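Local coordinates for protein o-succinylbenzoate synthase (Synechococcus elongatus, PDB 2OZT) that converts 2-succinyl-6-hydroxy-2,4-cyclohexadiene-1-carboxylate to 2-succinylbenzoate by loss of water, a metal-dependent step in phylloquinone biosynthesis, at residues A[43-51]-A[86-94]; A[246-256]-A[283-291]. All coordinates share one frame; numbering follows the deposited sequence.

Interaction 1 of 2, residues A[43-51]-A[86-94]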
ATOM      1  N   GLY A  43      -3.984   1.655  23.868  1.00 18.46           N
ATOM      2  CA  GLY A  43      -3.523   1.244  22.520  1.00 17.46           C
ATOM      3  C   GLY A  43      -4.294   2.084  21.517  1.00 16.88           C
ATOM      4  O   GLY A  43      -5.318   2.693  21.848  1.00 16.28           O
ATOM      5  N   TYR A  44      -3.762   2.125  20.290  1.00 15.45           N
ATOM      6  CA  TYR A  44      -4.374   2.959  19.217  1.00 15.38           C
ATOM      7  C   TYR A  44      -4.373   2.225  17.897  1.00 15.09           C
ATOM      8  O   TYR A  44      -3.480   1.444  17.636  1.00 15.74           O
ATOM      9  CB  TYR A  44      -3.620   4.281  19.018  1.00 17.30           C
ATOM     10  CG  TYR A  44      -3.599   5.209  20.208  1.00 18.72           C
ATOM     11  CD1 TYR A  44      -4.497   6.275  20.324  1.00 20.84           C
ATOM     12  CD2 TYR A  44      -2.656   5.012  21.212  1.00 20.80           C
ATOM     13  CE1 TYR A  44      -4.423   7.119  21.454  1.00 22.08           C
ATOM     14  CE2 TYR A  44      -2.581   5.836  22.295  1.00 22.69           C
ATOM     15  CZ  TYR A  44      -3.451   6.868  22.413  1.00 24.88           C
ATOM     16  OH  TYR A  44      -3.303   7.636  23.565  1.00 29.38           O
ATOM     17  N   GLY A  45      -5.371   2.525  17.061  1.00 13.36           N
ATOM     18  CA  GLY A  45      -5.437   1.916  15.719  1.00 13.75           C
ATOM     19  C   GLY A  45      -6.070   2.945  14.803  1.00 13.69           C
ATOM     20  O   GLY A  45      -6.628   3.968  15.223  1.00 13.97           O
ATOM     21  N   GLU A  46      -5.950   2.643  13.514  1.00 12.77           N
ATOM     22  CA  GLU A  46      -6.490   3.531  12.477  1.00 13.76           C
ATOM     23  C   GLU A  46      -7.204   2.722  11.410  1.00 13.37           C
ATOM     24  O   GLU A  46      -6.668   1.734  10.900  1.00 13.01           O
ATOM     25  CB  GLU A  46      -5.347   4.330  11.870  1.00 13.74           C
ATOM     26  CG  GLU A  46      -5.770   5.211  10.678  1.00 12.61           C
ATOM     27  CD  GLU A  46      -4.641   6.106  10.161  1.00 14.95           C
ATOM     28  OE1 GLU A  46      -3.527   6.196  10.755  1.00 14.48           O
ATOM     29  OE2 GLU A  46      -4.882   6.723   9.057  1.00 14.99           O
ATOM     30  N   ILE A  47      -8.411   3.185  11.055  1.00 11.99           N
ATOM     31  CA  ILE A  47      -9.241   2.598   9.980  1.00 12.96           C
ATOM     32  C   ILE A  47      -9.385   3.646   8.883  1.00 12.72           C
ATOM     33  O   ILE A  47     -10.017   4.690   9.077  1.00 13.64           O
ATOM     34  CB  ILE A  47     -10.655   2.288  10.508  1.00 12.04           C
ATOM     35  CG1 ILE A  47     -10.559   1.341  11.730  1.00 12.81           C
ATOM     36  CG2 ILE A  47     -11.581   1.722   9.466  1.00 12.02           C
ATOM     37  CD1 ILE A  47     -11.896   1.114  12.461  1.00 15.03           C
ATOM     38  N   ALA A  48      -8.772   3.392   7.721  1.00 12.37           N
ATOM     39  CA  ALA A  48      -8.770   4.382   6.649  1.00 13.66           C
ATOM     40  C   ALA A  48      -8.938   3.736   5.273  1.00 13.80           C
ATOM     41  O   ALA A  48      -7.997   3.761   4.479  1.00 13.47           O
ATOM     42  CB  ALA A  48      -7.445   5.171   6.703  1.00 15.08           C
ATOM     43  N   PRO A  49     -10.124   3.217   4.946  1.00 13.28           N
ATOM     44  CA  PRO A  49     -10.306   2.693   3.598  1.00 13.18           C
ATOM     45  C   PRO A  49     -10.081   3.811   2.563  1.00 14.25           C
ATOM     46  O   PRO A  49     -10.254   5.024   2.862  1.00 13.71           O
ATOM     47  CB  PRO A  49     -11.750   2.227   3.588  1.00 14.04           C
ATOM     48  CG  PRO A  49     -12.453   3.090   4.668  1.00 13.35           C
ATOM     49  CD  PRO A  49     -11.364   3.177   5.742  1.00 14.39           C
ATOM     50  N   LEU A  50      -9.620   3.421   1.383  1.00 14.62           N
ATOM     51  CA  LEU A  50      -9.256   4.403   0.368  1.00 16.43           C
ATOM     52  C   LEU A  50     -10.348   4.421  -0.715  1.00 16.86           C
ATOM     53  O   LEU A  50     -10.629   3.395  -1.299  1.00 19.21           O
ATOM     54  CB  LEU A  50      -7.886   4.017  -0.218  1.00 15.43           C
ATOM     55  CG  LEU A  50      -7.183   4.982  -1.184  1.00 19.67           C
ATOM     56  CD1 LEU A  50      -6.851   6.296  -0.509  1.00 18.89           C
ATOM     57  CD2 LEU A  50      -5.903   4.333  -1.692  1.00 18.27           C
ATOM     58  N   PRO A  51     -11.040   5.577  -0.897  1.00 18.27           N
ATOM     59  CA  PRO A  51     -12.124   5.655  -1.879  1.00 19.54           C
ATOM     60  C   PRO A  51     -11.701   5.112  -3.250  1.00 19.29           C
ATOM     61  O   PRO A  51     -10.641   5.495  -3.776  1.00 20.05           O
ATOM     62  CB  PRO A  51     -12.404   7.166  -1.955  1.00 20.09           C
ATOM     63  CG  PRO A  51     -12.160   7.647  -0.496  1.00 18.55           C
ATOM     64  CD  PRO A  51     -10.853   6.865  -0.192  1.00 17.94           C
ATOM     65  N   ALA A  86     -10.375  -2.813   6.249  1.00 13.38           N
ATOM     66  CA  ALA A  86      -9.676  -1.729   6.973  1.00 12.55           C
ATOM     67  C   ALA A  86     -10.089  -1.674   8.459  1.00 12.37           C
ATOM     68  O   ALA A  86      -9.249  -1.394   9.309  1.00 13.53           O
ATOM     69  CB  ALA A  86      -9.873  -0.363   6.251  1.00 13.69           C
ATOM     70  N   ALA A  87     -11.377  -1.923   8.719  1.00 11.90           N
ATOM     71  CA  ALA A  87     -11.822  -2.016  10.126  1.00 12.00           C
ATOM     72  C   ALA A  87     -11.155  -3.187  10.842  1.00 13.39           C
ATOM     73  O   ALA A  87     -10.725  -3.021  11.997  1.00 14.21           O
ATOM     74  CB  ALA A  87     -13.342  -2.131  10.185  1.00 13.78           C
ATOM     75  N   GLN A  88     -11.068  -4.349  10.190  1.00 13.44           N
ATOM     76  CA  GLN A  88     -10.325  -5.482  10.750  1.00 14.74           C
ATOM     77  C   GLN A  88      -8.886  -5.077  11.088  1.00 14.53           C
ATOM     78  O   GLN A  88      -8.368  -5.387  12.177  1.00 14.84           O
ATOM     79  CB  GLN A  88     -10.319  -6.689   9.823  1.00 14.37           C
ATOM     80  CG  GLN A  88     -11.688  -7.295   9.481  1.00 17.76           C
ATOM     81  CD  GLN A  88     -11.541  -8.452   8.483  1.00 19.68           C
ATOM     82  OE1 GLN A  88     -10.971  -8.296   7.382  1.00 24.84           O
ATOM     83  NE2 GLN A  88     -12.106  -9.603   8.841  1.00 25.98           N
ATOM     84  N   PHE A  89      -8.208  -4.387  10.181  1.00 14.48           N
ATOM     85  CA  PHE A  89      -6.838  -3.941  10.450  1.00 13.65           C
ATOM     86  C   PHE A  89      -6.803  -2.992  11.632  1.00 14.53           C
ATOM     87  O   PHE A  89      -5.971  -3.137  12.558  1.00 13.45           O
ATOM     88  CB  PHE A  89      -6.270  -3.221   9.204  1.00 13.75           C
ATOM     89  CG  PHE A  89      -5.024  -2.416   9.472  1.00 11.38           C
ATOM     90  CD1 PHE A  89      -3.769  -2.993   9.427  1.00 12.10           C
ATOM     91  CD2 PHE A  89      -5.102  -1.053   9.809  1.00 13.41           C
ATOM     92  CE1 PHE A  89      -2.616  -2.256   9.628  1.00 11.14           C
ATOM     93  CE2 PHE A  89      -3.941  -0.301  10.039  1.00 13.52           C
ATOM     94  CZ  PHE A  89      -2.690  -0.894   9.951  1.00 12.14           C
ATOM     95  N   GLY A  90      -7.721  -2.023  11.637  1.00 13.68           N
ATOM     96  CA  GLY A  90      -7.683  -1.041  12.728  1.00 14.33           C
ATOM     97  C   GLY A  90      -7.900  -1.646  14.107  1.00 13.65           C
ATOM     98  O   GLY A  90      -7.125  -1.337  15.034  1.00 13.64           O
ATOM     99  N   PHE A  91      -8.919  -2.495  14.214  1.00 14.16           N
ATOM    100  CA  PHE A  91      -9.179  -3.098  15.529  1.00 14.04           C
ATOM    101  C   PHE A  91      -8.081  -4.069  15.916  1.00 15.39           C
ATOM    102  O   PHE A  91      -7.679  -4.081  17.067  1.00 15.41           O
ATOM    103  CB  PHE A  91     -10.533  -3.748  15.544  1.00 15.03           C
ATOM    104  CG  PHE A  91     -11.654  -2.764  15.795  1.00 15.16           C
ATOM    105  CD1 PHE A  91     -11.911  -2.340  17.124  1.00 16.69           C
ATOM    106  CD2 PHE A  91     -12.376  -2.194  14.729  1.00 14.91           C
ATOM    107  CE1 PHE A  91     -12.943  -1.422  17.391  1.00 17.12           C
ATOM    108  CE2 PHE A  91     -13.377  -1.259  14.974  1.00 14.03           C
ATOM    109  CZ  PHE A  91     -13.657  -0.891  16.303  1.00 13.76           C
ATOM    110  N   ALA A  92      -7.589  -4.872  14.992  1.00 13.97           N
ATOM    111  CA  ALA A  92      -6.559  -5.856  15.334  1.00 14.66           C
ATOM    112  C   ALA A  92      -5.281  -5.185  15.789  1.00 16.02           C
ATOM    113  O   ALA A  92      -4.669  -5.556  16.816  1.00 16.34           O
ATOM    114  CB  ALA A  92      -6.301  -6.795  14.153  1.00 15.09           C
ATOM    115  N   THR A  93      -4.855  -4.149  15.079  1.00 14.84           N
ATOM    116  CA  THR A  93      -3.637  -3.421  15.447  1.00 14.28           C
ATOM    117  C   THR A  93      -3.804  -2.621  16.756  1.00 16.20           C
ATOM    118  O   THR A  93      -2.869  -2.535  17.557  1.00 17.05           O
ATOM    119  CB  THR A  93      -3.087  -2.557  14.263  1.00 14.90           C
ATOM    120  OG1 THR A  93      -4.079  -1.615  13.861  1.00 13.83           O
ATOM    121  CG2 THR A  93      -2.679  -3.438  13.025  1.00 15.30           C
ATOM    122  N   ALA A  94      -4.977  -2.041  16.955  1.00 15.64           N
ATOM    123  CA  ALA A  94      -5.226  -1.341  18.199  1.00 16.16           C
ATOM    124  C   ALA A  94      -5.113  -2.333  19.353  1.00 17.38           C
ATOM    125  O   ALA A  94      -4.454  -2.021  20.351  1.00 17.44           O
ATOM    126  CB  ALA A  94      -6.623  -0.706  18.168  1.00 15.47           C
TER
HETATM  127  O   HOH W   1      -3.403   1.006  13.261  1.00 15.75           O
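Strand 43-47 and helix 86-94 run antiparallel, at 171°, and their axes close to 6.2 Å, so near that backbone rests on backbone. Gly45 and Gly90 make this possible. CA of Gly45 lies 3.7 Å from O of Gly90, and a beta carbon on Gly45 would collide with that oxygen and with CB of Ala94; one on Gly90 would strike CG1 of Ile47. No direct hydrogen bond joins the two segments. A CA-H...O contact, 3.3 Å from CA of Ala94 to O of Tyr44, is a weak link between the backbones at the Ala94 end, while CB of Ala94 sits against N of Gly45. A water bridges the middle, accepting from N of Glu46 and donating to OG1 of Thr93. That hydroxyl in turn donates to O of Phe89 over 2.8 Å, reaching it from the face opposite to N of Thr93.

Ile47 is the main apolar side chain. Its CG2, anti to the backbone N, lies against Ala86 and Ala87, 3.7 Å from N of Ala87; CG1, beside its own backbone N (chi1 -57°), carries CD1 to CE2 of Phe91, 3.8 Å away. CB of Ala86 packs on the ring of Pro49, 3.9 Å from its CD. Phe89 instead turns the edge of its ring to the strand: CD2 comes within 3.4 Å of O of Glu46, which lies in the ring plane, while CG2 of Thr93 covers one face. The carboxylate of Glu46 leads away to Tyr10, Gly276 and Ala279.

This is the helix-on-sheet packing of the MenC N-terminal domain, the helix lying along edge strand 42-47. Glycine and alanine supply the closeness; one CA-H...O contact and one bridging water are the polar links across it.

Interaction 2 of 2, residues A[246-256]-A[283-291]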
ATOM      1  N   THR A 246      -1.300  -2.805   3.585  1.00 11.09           N
ATOM      2  CA  THR A 246      -1.647  -3.454   4.848  1.00 11.78           C
ATOM      3  C   THR A 246      -2.835  -2.771   5.548  1.00 12.71           C
ATOM      4  O   THR A 246      -3.666  -3.463   6.156  1.00 12.00           O
ATOM      5  CB  THR A 246      -0.425  -3.511   5.711  1.00 12.37           C
ATOM      6  OG1 THR A 246       0.604  -4.249   5.045  1.00 15.63           O
ATOM      7  CG2 THR A 246      -0.667  -4.211   7.061  1.00 13.63           C
ATOM      8  N   ALA A 247      -2.915  -1.451   5.455  1.00 11.38           N
ATOM      9  CA  ALA A 247      -4.001  -0.749   6.144  1.00 12.31           C
ATOM     10  C   ALA A 247      -5.367  -1.075   5.566  1.00 13.06           C
ATOM     11  O   ALA A 247      -6.404  -0.843   6.219  1.00 13.62           O
ATOM     12  CB  ALA A 247      -3.746   0.763   6.097  1.00 12.74           C
ATOM     13  N   LEU A 248      -5.391  -1.571   4.309  1.00 12.34           N
ATOM     14  CA  LEU A 248      -6.667  -1.856   3.631  1.00 12.44           C
ATOM     15  C   LEU A 248      -7.036  -3.335   3.572  1.00 12.46           C
ATOM     16  O   LEU A 248      -8.111  -3.694   3.108  1.00 13.41           O
ATOM     17  CB  LEU A 248      -6.625  -1.370   2.167  1.00 12.82           C
ATOM     18  CG  LEU A 248      -6.117   0.045   1.962  1.00 12.56           C
ATOM     19  CD1 LEU A 248      -6.183   0.386   0.427  1.00 13.38           C
ATOM     20  CD2 LEU A 248      -6.960   1.041   2.819  1.00 12.97           C
ATOM     21  N   PHE A 249      -6.106  -4.180   4.031  1.00 12.82           N
ATOM     22  CA  PHE A 249      -6.089  -5.583   3.651  1.00 12.12           C
ATOM     23  C   PHE A 249      -6.936  -6.497   4.537  1.00 13.18           C
ATOM     24  O   PHE A 249      -7.514  -7.476   4.033  1.00 13.91           O
ATOM     25  CB  PHE A 249      -4.616  -6.008   3.672  1.00 12.65           C
ATOM     26  CG  PHE A 249      -4.366  -7.481   3.598  1.00 13.09           C
ATOM     27  CD1 PHE A 249      -4.074  -8.119   2.366  1.00 15.45           C
ATOM     28  CD2 PHE A 249      -4.339  -8.230   4.776  1.00 14.60           C
ATOM     29  CE1 PHE A 249      -3.777  -9.505   2.338  1.00 15.13           C
ATOM     30  CE2 PHE A 249      -4.093  -9.607   4.747  1.00 17.61           C
ATOM     31  CZ  PHE A 249      -3.797 -10.224   3.527  1.00 15.49           C
ATOM     32  N   GLY A 250      -7.080  -6.182   5.830  1.00 13.85           N
ATOM     33  CA  GLY A 250      -7.736  -7.101   6.752  1.00 14.93           C
ATOM     34  C   GLY A 250      -6.915  -7.288   8.003  1.00 13.63           C
ATOM     35  O   GLY A 250      -6.007  -6.502   8.292  1.00 13.70           O
ATOM     36  N   ASP A 251      -7.225  -8.344   8.759  1.00 15.61           N
ATOM     37  CA  ASP A 251      -6.408  -8.678   9.931  1.00 16.51           C
ATOM     38  C   ASP A 251      -4.997  -9.028   9.419  1.00 15.34           C
ATOM     39  O   ASP A 251      -4.879  -9.886   8.574  1.00 15.62           O
ATOM     40  CB  ASP A 251      -7.050  -9.906  10.599  1.00 18.51           C
ATOM     41  CG  ASP A 251      -6.439 -10.248  11.955  1.00 21.23           C
ATOM     42  OD1 ASP A 251      -5.243 -10.043  12.194  1.00 21.86           O
ATOM     43  OD2 ASP A 251      -7.204 -10.728  12.827  1.00 29.44           O
ATOM     44  N   PRO A 252      -3.945  -8.403   9.961  1.00 15.70           N
ATOM     45  CA  PRO A 252      -2.564  -8.789   9.515  1.00 16.01           C
ATOM     46  C   PRO A 252      -2.314 -10.302   9.619  1.00 16.58           C
ATOM     47  O   PRO A 252      -1.551 -10.874   8.825  1.00 15.72           O
ATOM     48  CB  PRO A 252      -1.655  -8.041  10.489  1.00 17.31           C
ATOM     49  CG  PRO A 252      -2.480  -6.817  10.910  1.00 18.46           C
ATOM     50  CD  PRO A 252      -3.919  -7.326  10.974  1.00 15.47           C
ATOM     51  N   ASP A 253      -2.967 -10.954  10.576  1.00 16.53           N
ATOM     52  CA  ASP A 253      -2.775 -12.412  10.736  1.00 17.21           C
ATOM     53  C   ASP A 253      -3.191 -13.159   9.492  1.00 16.47           C
ATOM     54  O   ASP A 253      -2.679 -14.252   9.203  1.00 16.11           O
ATOM     55  CB  ASP A 253      -3.536 -12.959  11.943  1.00 19.30           C
ATOM     56  CG  ASP A 253      -2.866 -12.655  13.257  1.00 25.33           C
ATOM     57  OD1 ASP A 253      -1.696 -12.216  13.286  1.00 29.39           O
ATOM     58  OD2 ASP A 253      -3.545 -12.868  14.303  1.00 31.84           O
ATOM     59  N   SER A 254      -4.091 -12.577   8.689  1.00 15.62           N
ATOM     60  CA  SER A 254      -4.477 -13.231   7.424  1.00 15.20           C
ATOM     61  C   SER A 254      -3.336 -13.237   6.378  1.00 14.47           C
ATOM     62  O   SER A 254      -3.250 -14.171   5.586  1.00 15.73           O
ATOM     63  CB  SER A 254      -5.715 -12.577   6.818  1.00 16.89           C
ATOM     64  OG  SER A 254      -6.855 -12.755   7.654  1.00 20.04           O
ATOM     65  N   LEU A 255      -2.458 -12.238   6.407  1.00 13.32           N
ATOM     66  CA  LEU A 255      -1.324 -12.277   5.459  1.00 13.66           C
ATOM     67  C   LEU A 255      -0.367 -13.362   5.933  1.00 13.91           C
ATOM     68  O   LEU A 255       0.101 -14.161   5.163  1.00 14.17           O
ATOM     69  CB  LEU A 255      -0.639 -10.906   5.456  1.00 13.37           C
ATOM     70  CG  LEU A 255       0.446 -10.872   4.375  1.00 13.65           C
ATOM     71  CD1 LEU A 255      -0.101 -10.965   2.934  1.00 16.47           C
ATOM     72  CD2 LEU A 255       1.243  -9.609   4.522  1.00 14.48           C
ATOM     73  N   SER A 256      -0.117 -13.434   7.227  1.00 13.65           N
ATOM     74  CA  SER A 256       0.791 -14.472   7.715  1.00 13.65           C
ATOM     75  C   SER A 256       0.279 -15.876   7.396  1.00 14.93           C
ATOM     76  O   SER A 256       1.073 -16.773   7.091  1.00 15.49           O
ATOM     77  CB  SER A 256       0.947 -14.340   9.233  1.00 13.84           C
ATOM     78  OG  SER A 256       1.572 -13.113   9.548  1.00 15.61           O
ATOM     79  N   ILE A 283       2.111  -0.587  10.774  1.00 13.68           N
ATOM     80  CA  ILE A 283       2.627  -1.387   9.685  1.00 12.92           C
ATOM     81  C   ILE A 283       4.135  -1.616   9.846  1.00 11.54           C
ATOM     82  O   ILE A 283       4.607  -2.739   9.664  1.00 12.64           O
ATOM     83  CB  ILE A 283       2.306  -0.711   8.323  1.00 13.26           C
ATOM     84  CG1 ILE A 283       0.797  -0.727   8.083  1.00 12.64           C
ATOM     85  CG2 ILE A 283       3.007  -1.469   7.187  1.00 14.40           C
ATOM     86  CD1 ILE A 283       0.352   0.211   6.879  1.00 15.34           C
ATOM     87  N   PHE A 284       4.882  -0.548  10.136  1.00 12.08           N
ATOM     88  CA  PHE A 284       6.316  -0.748  10.399  1.00 12.48           C
ATOM     89  C   PHE A 284       6.556  -1.756  11.545  1.00 14.02           C
ATOM     90  O   PHE A 284       7.536  -2.517  11.478  1.00 15.51           O
ATOM     91  CB  PHE A 284       7.056   0.568  10.626  1.00 13.51           C
ATOM     92  CG  PHE A 284       7.451   1.252   9.331  1.00 14.99           C
ATOM     93  CD1 PHE A 284       6.479   1.693   8.432  1.00 18.26           C
ATOM     94  CD2 PHE A 284       8.792   1.461   9.036  1.00 15.89           C
ATOM     95  CE1 PHE A 284       6.859   2.320   7.229  1.00 20.78           C
ATOM     96  CE2 PHE A 284       9.173   2.088   7.884  1.00 19.04           C
ATOM     97  CZ  PHE A 284       8.224   2.530   6.962  1.00 19.39           C
ATOM     98  N   HIS A 285       5.705  -1.779  12.578  1.00 14.79           N
ATOM     99  CA  HIS A 285       5.851  -2.810  13.607  1.00 15.43           C
ATOM    100  C   HIS A 285       5.663  -4.198  12.987  1.00 15.71           C
ATOM    101  O   HIS A 285       6.400  -5.143  13.300  1.00 15.02           O
ATOM    102  CB  HIS A 285       4.790  -2.549  14.692  1.00 16.25           C
ATOM    103  CG  HIS A 285       4.591  -3.683  15.661  1.00 18.33           C
ATOM    104  ND1 HIS A 285       5.579  -4.109  16.521  1.00 22.14           N
ATOM    105  CD2 HIS A 285       3.524  -4.486  15.890  1.00 22.76           C
ATOM    106  CE1 HIS A 285       5.134  -5.127  17.237  1.00 21.43           C
ATOM    107  NE2 HIS A 285       3.886  -5.371  16.883  1.00 25.02           N
ATOM    108  N   LEU A 286       4.616  -4.360  12.178  1.00 14.42           N
ATOM    109  CA  LEU A 286       4.393  -5.651  11.542  1.00 13.54           C
ATOM    110  C   LEU A 286       5.582  -6.071  10.636  1.00 14.33           C
ATOM    111  O   LEU A 286       5.900  -7.250  10.523  1.00 14.89           O
ATOM    112  CB  LEU A 286       3.113  -5.599  10.695  1.00 15.01           C
ATOM    113  CG  LEU A 286       1.825  -5.544  11.557  1.00 16.68           C
ATOM    114  CD1 LEU A 286       0.650  -5.033  10.743  1.00 16.95           C
ATOM    115  CD2 LEU A 286       1.531  -6.952  12.084  1.00 19.33           C
ATOM    116  N   LEU A 287       6.216  -5.095   9.986  1.00 13.97           N
ATOM    117  CA  LEU A 287       7.379  -5.396   9.163  1.00 14.50           C
ATOM    118  C   LEU A 287       8.555  -5.959   9.951  1.00 14.27           C
ATOM    119  O   LEU A 287       9.449  -6.563   9.364  1.00 15.27           O
ATOM    120  CB  LEU A 287       7.805  -4.145   8.394  1.00 14.11           C
ATOM    121  CG  LEU A 287       6.769  -3.607   7.342  1.00 15.18           C
ATOM    122  CD1 LEU A 287       7.256  -2.351   6.661  1.00 15.98           C
ATOM    123  CD2 LEU A 287       6.441  -4.682   6.310  1.00 15.23           C
ATOM    124  N   GLU A 288       8.582  -5.762  11.276  1.00 14.32           N
ATOM    125  CA  GLU A 288       9.654  -6.403  12.077  1.00 15.67           C
ATOM    126  C   GLU A 288       9.478  -7.930  12.040  1.00 16.87           C
ATOM    127  O   GLU A 288      10.466  -8.656  12.177  1.00 18.12           O
ATOM    128  CB  GLU A 288       9.631  -5.935  13.527  1.00 17.02           C
ATOM    129  CG  GLU A 288      10.016  -4.467  13.764  1.00 17.85           C
ATOM    130  CD  GLU A 288      11.489  -4.248  13.505  1.00 23.28           C
ATOM    131  OE1 GLU A 288      12.323  -4.877  14.203  1.00 25.12           O
ATOM    132  OE2 GLU A 288      11.829  -3.478  12.594  1.00 20.40           O
ATOM    133  N   THR A 289       8.244  -8.389  11.889  1.00 16.11           N
ATOM    134  CA  THR A 289       7.977  -9.825  11.692  1.00 17.78           C
ATOM    135  C   THR A 289       8.156 -10.240  10.221  1.00 17.60           C
ATOM    136  O   THR A 289       8.898 -11.181   9.937  1.00 17.75           O
ATOM    137  CB  THR A 289       6.615 -10.200  12.236  1.00 18.39           C
ATOM    138  OG1 THR A 289       6.617 -10.025  13.682  1.00 21.43           O
ATOM    139  CG2 THR A 289       6.258 -11.668  11.871  1.00 19.63           C
ATOM    140  N   TRP A 290       7.494  -9.541   9.286  1.00 16.23           N
ATOM    141  CA  TRP A 290       7.515  -9.966   7.901  1.00 15.64           C
ATOM    142  C   TRP A 290       8.844  -9.725   7.182  1.00 14.94           C
ATOM    143  O   TRP A 290       9.153 -10.453   6.234  1.00 15.59           O
ATOM    144  CB  TRP A 290       6.378  -9.278   7.120  1.00 14.16           C
ATOM    145  CG  TRP A 290       5.002  -9.711   7.601  1.00 14.24           C
ATOM    146  CD1 TRP A 290       4.622 -10.966   8.004  1.00 15.50           C
ATOM    147  CD2 TRP A 290       3.815  -8.892   7.662  1.00 13.45           C
ATOM    148  NE1 TRP A 290       3.266 -10.970   8.320  1.00 15.74           N
ATOM    149  CE2 TRP A 290       2.761  -9.710   8.100  1.00 13.72           C
ATOM    150  CE3 TRP A 290       3.540  -7.557   7.336  1.00 13.35           C
ATOM    151  CZ2 TRP A 290       1.457  -9.223   8.271  1.00 14.93           C
ATOM    152  CZ3 TRP A 290       2.232  -7.083   7.469  1.00 13.82           C
ATOM    153  CH2 TRP A 290       1.213  -7.917   7.973  1.00 14.05           C
ATOM    154  N   GLN A 291       9.623  -8.744   7.634  1.00 15.01           N
ATOM    155  CA  GLN A 291      10.981  -8.483   7.112  1.00 15.36           C
ATOM    156  C   GLN A 291      11.050  -8.333   5.597  1.00 15.67           C
ATOM    157  O   GLN A 291      11.519  -9.221   4.876  1.00 17.19           O
ATOM    158  CB  GLN A 291      11.946  -9.578   7.566  1.00 17.32           C
ATOM    159  CG  GLN A 291      12.011  -9.620   9.090  1.00 19.25           C
ATOM    160  CD  GLN A 291      13.196  -8.930   9.645  1.00 26.77           C
ATOM    161  OE1 GLN A 291      14.278  -8.983   9.072  1.00 28.51           O
ATOM    162  NE2 GLN A 291      13.014  -8.251  10.778  1.00 30.99           N
TER
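The indole of Trp290 is covered on one face by Leu255, whose CD2 stands over the six-membered ring, 3.7 Å from its centroid and only 9° off the normal, a CH-pi contact. With CG anti to the backbone N, the leucine side chain extends so that CD2 can stand over that face. At the edge, NE1 of Trp290 donates an almost straight bond (170°) to OG of Ser256, 3.0 Å away and in the ring plane. O of Pro252 also meets that edge, 3.5 Å from CZ2. The ring is thus a knob set among Thr246, Pro252, Leu255 and Ser256. Were the indole cut back to an alanine, Leu255 CD2 would be likely to lose the face it packs on, and the Ser256 hydroxyl its N-H donor.

Nearer the N-terminus of segment 283-291, Leu286 crosses Pro252 at about a right angle, its CD1 3.6 Å from CG of the proline, and Ile283 slides past Thr246, with CG1 3.9 Å from CB. Asp251 caps helix 252-260 by accepting from N of Asp253. Helices 252-260 and 277-290, whose short segments are inclined by 21°, are neighbours in the barrel domain; Phe270 of strand 268-270 touches Thr246, Leu255 and Trp290, and helix 85-97 lies against Pro252.

Overall arrangement
Both contacts are largely buried, but they belong to different domains: interaction 1 joins a strand and a helix of the MenC N-terminal domain, interaction 2 sets helix 277-290 of the enolase-type barrel against helix 252-260 and the short helical turn before it. The first works at backbone distance through small residues; in the second the helix axes stand 11.9 Å apart and large side chains fill the space, aided by a direct hydrogen bond near a partly exposed end. Their centres are 12 Å apart and they touch. Phe89 CD1 packs 3.3 Å from Thr246 O, and Ala86 CB lies against Ala247 O, so helix 85-97 packs against the barrel at the domain boundary. This meeting lies near Lys245, the predicted proton acceptor.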